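PDB 4L1G: peptidoglycan-N-acetylglucosamine deacetylase BC_1960 from Bacillus cereus, which removes acetyl groups from N-acetylglucosamine residues of peptidoglycan, and of soluble chitin substrates, with the help of a zinc ion. Local coordinates for residues 134-139 with 147-152. Numbering follows the deposited sequence.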
loop_
_atom_site.group_PDB
_atom_site.type_symbol
_atom_site.label_atom_id
_atom_site.label_comp_id
_atom_site.label_asym_id
_atom_site.label_seq_id
_atom_site.Cartn_x
_atom_site.Cartn_y
_atom_site.Cartn_z
ATOM N N SER A 134 -12.523 8.626 1.175
ATOM C CA SER A 134 -12.157 10.006 0.860
ATOM C C SER A 134 -10.936 10.507 1.629
ATOM O O SER A 134 -10.758 11.715 1.800
ATOM C CB SER A 134 -13.348 10.944 1.083
ATOM O OG SER A 134 -13.821 10.857 2.415
ATOM N N HIS A 135 -10.107 9.576 2.090
ATOM C CA HIS A 135 -8.840 9.908 2.741
ATOM C C HIS A 135 -8.964 10.861 3.940
ATOM O O HIS A 135 -8.261 11.870 3.999
ATOM C CB HIS A 135 -7.882 10.512 1.704
ATOM C CG HIS A 135 -6.434 10.373 2.054
ATOM N ND1 HIS A 135 -5.737 11.344 2.740
ATOM C CD2 HIS A 135 -5.545 9.386 1.793
ATOM C CE1 HIS A 135 -4.484 10.957 2.897
ATOM N NE2 HIS A 135 -4.341 9.771 2.332
ATOM N N PRO A 136 -9.851 10.555 4.903
ATOM C CA PRO A 136 -9.890 11.454 6.057
ATOM C C PRO A 136 -8.903 11.011 7.130
ATOM O O PRO A 136 -8.428 9.874 7.094
ATOM C CB PRO A 136 -11.314 11.274 6.572
ATOM C CG PRO A 136 -11.606 9.839 6.287
ATOM C CD PRO A 136 -10.884 9.505 5.000
ATOM N N ASN A 137 -8.597 11.901 8.068
ATOM C CA ASN A 137 -7.791 11.547 9.227
ATOM C C ASN A 137 -8.649 10.742 10.192
ATOM O O ASN A 137 -9.466 11.306 10.920
ATOM C CB ASN A 137 -7.265 12.810 9.912
ATOM C CG ASN A 137 -6.304 12.512 11.054
ATOM O OD1 ASN A 137 -6.267 11.403 11.585
ATOM N ND2 ASN A 137 -5.528 13.517 11.444
ATOM N N LEU A 138 -8.453 9.426 10.198
ATOM C CA LEU A 138 -9.287 8.521 10.985
ATOM C C LEU A 138 -9.237 8.784 12.488
ATOM O O LEU A 138 -10.158 8.413 13.218
ATOM C CB LEU A 138 -8.923 7.065 10.692
ATOM C CG LEU A 138 -9.267 6.601 9.278
ATOM C CD1 LEU A 138 -8.904 5.136 9.089
ATOM C CD2 LEU A 138 -10.744 6.843 8.983
ATOM N N ALA A 139 -8.170 9.430 12.946
ATOM C CA ALA A 139 -8.035 9.754 14.361
ATOM C C ALA A 139 -9.063 10.799 14.794
ATOM O O ALA A 139 -9.275 11.013 15.987
ATOM C CB ALA A 139 -6.625 10.237 14.664
ATOM N N ARG A 147 -16.143 3.115 9.986
ATOM C CA ARG A 147 -16.682 1.887 9.419
ATOM C C ARG A 147 -17.318 2.128 8.053
ATOM O O ARG A 147 -17.189 1.303 7.148
ATOM C CB ARG A 147 -17.673 1.240 10.388
ATOM C CG ARG A 147 -17.004 0.737 11.657
ATOM C CD ARG A 147 -17.999 0.332 12.728
ATOM N NE ARG A 147 -17.312 -0.099 13.944
ATOM C CZ ARG A 147 -17.923 -0.394 15.088
ATOM N NH1 ARG A 147 -19.242 -0.302 15.182
ATOM N NH2 ARG A 147 -17.213 -0.776 16.142
ATOM N N ASN A 148 -17.983 3.268 7.904
ATOM C CA ASN A 148 -18.558 3.654 6.620
ATOM C C ASN A 148 -17.487 3.842 5.547
ATOM O O ASN A 148 -17.655 3.402 4.412
ATOM C CB ASN A 148 -19.386 4.932 6.763
ATOM C CG ASN A 148 -20.201 5.240 5.521
ATOM O OD1 ASN A 148 -20.758 4.339 4.891
ATOM N ND2 ASN A 148 -20.272 6.517 5.160
ATOM N N GLN A 149 -16.389 4.501 5.916
ATOM C CA GLN A 149 -15.270 4.724 5.001
ATOM C C GLN A 149 -14.711 3.404 4.480
ATOM O O GLN A 149 -14.472 3.246 3.282
ATOM C CB GLN A 149 -14.154 5.515 5.694
ATOM C CG GLN A 149 -14.457 6.992 5.911
ATOM C CD GLN A 149 -14.216 7.835 4.673
ATOM O OE1 GLN A 149 -13.416 7.477 3.808
ATOM N NE2 GLN A 149 -14.908 8.965 4.583
ATOM N N ILE A 150 -14.511 2.456 5.390
ATOM C CA ILE A 150 -13.960 1.156 5.037
ATOM C C ILE A 150 -14.932 0.328 4.200
ATOM O O ILE A 150 -14.570 -0.173 3.137
ATOM C CB ILE A 150 -13.571 0.354 6.292
ATOM C CG1 ILE A 150 -12.517 1.114 7.100
ATOM C CG2 ILE A 150 -13.057 -1.023 5.908
ATOM C CD1 ILE A 150 -11.256 1.421 6.319
ATOM N N ILE A 151 -16.163 0.193 4.683
ATOM C CA ILE A 151 -17.154 -0.672 4.045
ATOM C C ILE A 151 -17.552 -0.194 2.646
ATOM O O ILE A 151 -17.630 -0.991 1.710
ATOM C CB ILE A 151 -18.407 -0.845 4.934
ATOM C CG1 ILE A 151 -18.048 -1.603 6.216
ATOM C CG2 ILE A 151 -19.509 -1.580 4.183
ATOM C CD1 ILE A 151 -19.192 -1.703 7.209
ATOM N N LYS A 152 -17.796 1.106 2.507
ATOM C CA LYS A 152 -18.114 1.686 1.209
ATOM C C LYS A 152 -16.992 1.437 0.202
ATOM O O LYS A 152 -17.246 1.124 -0.959
ATOM C CB LYS A 152 -18.390 3.186 1.343
ATOM C CG LYS A 152 -18.670 3.887 0.025
ATOM C CD LYS A 152 -19.482 5.159 0.224
ATOM C CE LYS A 152 -18.756 6.168 1.092
ATOM N NZ LYS A 152 -19.565 7.413 1.238
#
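The flat amide of Gln149 meets the ring of Pro136 with one face and Ser134 with its edge. Pro136 CG sits almost straight above the amide carbon, 3.7 Å from Gln149 CD. Pro136 CD lies over the same face but shifted toward the oxygen, 3.5 Å from Gln149 OE1. This part of the contact is van der Waals.

At the edge, the amide uses both its ends on one residue. Ser134 N donates to Gln149 OE1 at 3.0 Å. The bond is nearly straight (165°) and falls on a lone pair in the carbonyl plane. Gln149 NE2 donates in turn to Ser134 OG at 3.1 Å, only slightly out of the amide plane. In Ser134, chi1 of 57° sets OG between the backbone N and the carbonyl carbon, near enough to N for one amide to reach both. Gln149 reaches them from helix 143-161 through a bend at chi2 (-81°).

Neither end of the amide stops there. OE1 also accepts from Tyr133 N, and NE2 also donates to Glu145 OE1, one turn earlier on the helix.

The loop follows strand 127-130 and carries the zinc-binding His-x-x-x-His motif of this deacetylase family. His131 and His135 are its two histidines, and Asp81 is the third protein ligand. The side chain of His135 leaves on the side away from the helix, and its ring lies beside Asp81 and His131, while its neighbours Ser134 and Pro136 hold the glutamine. With four hydrogen bonds and a covered face, the amide's orientation is well fixed. Gln149 is therefore probably a second-shell residue that helps set the backbone leading into His135.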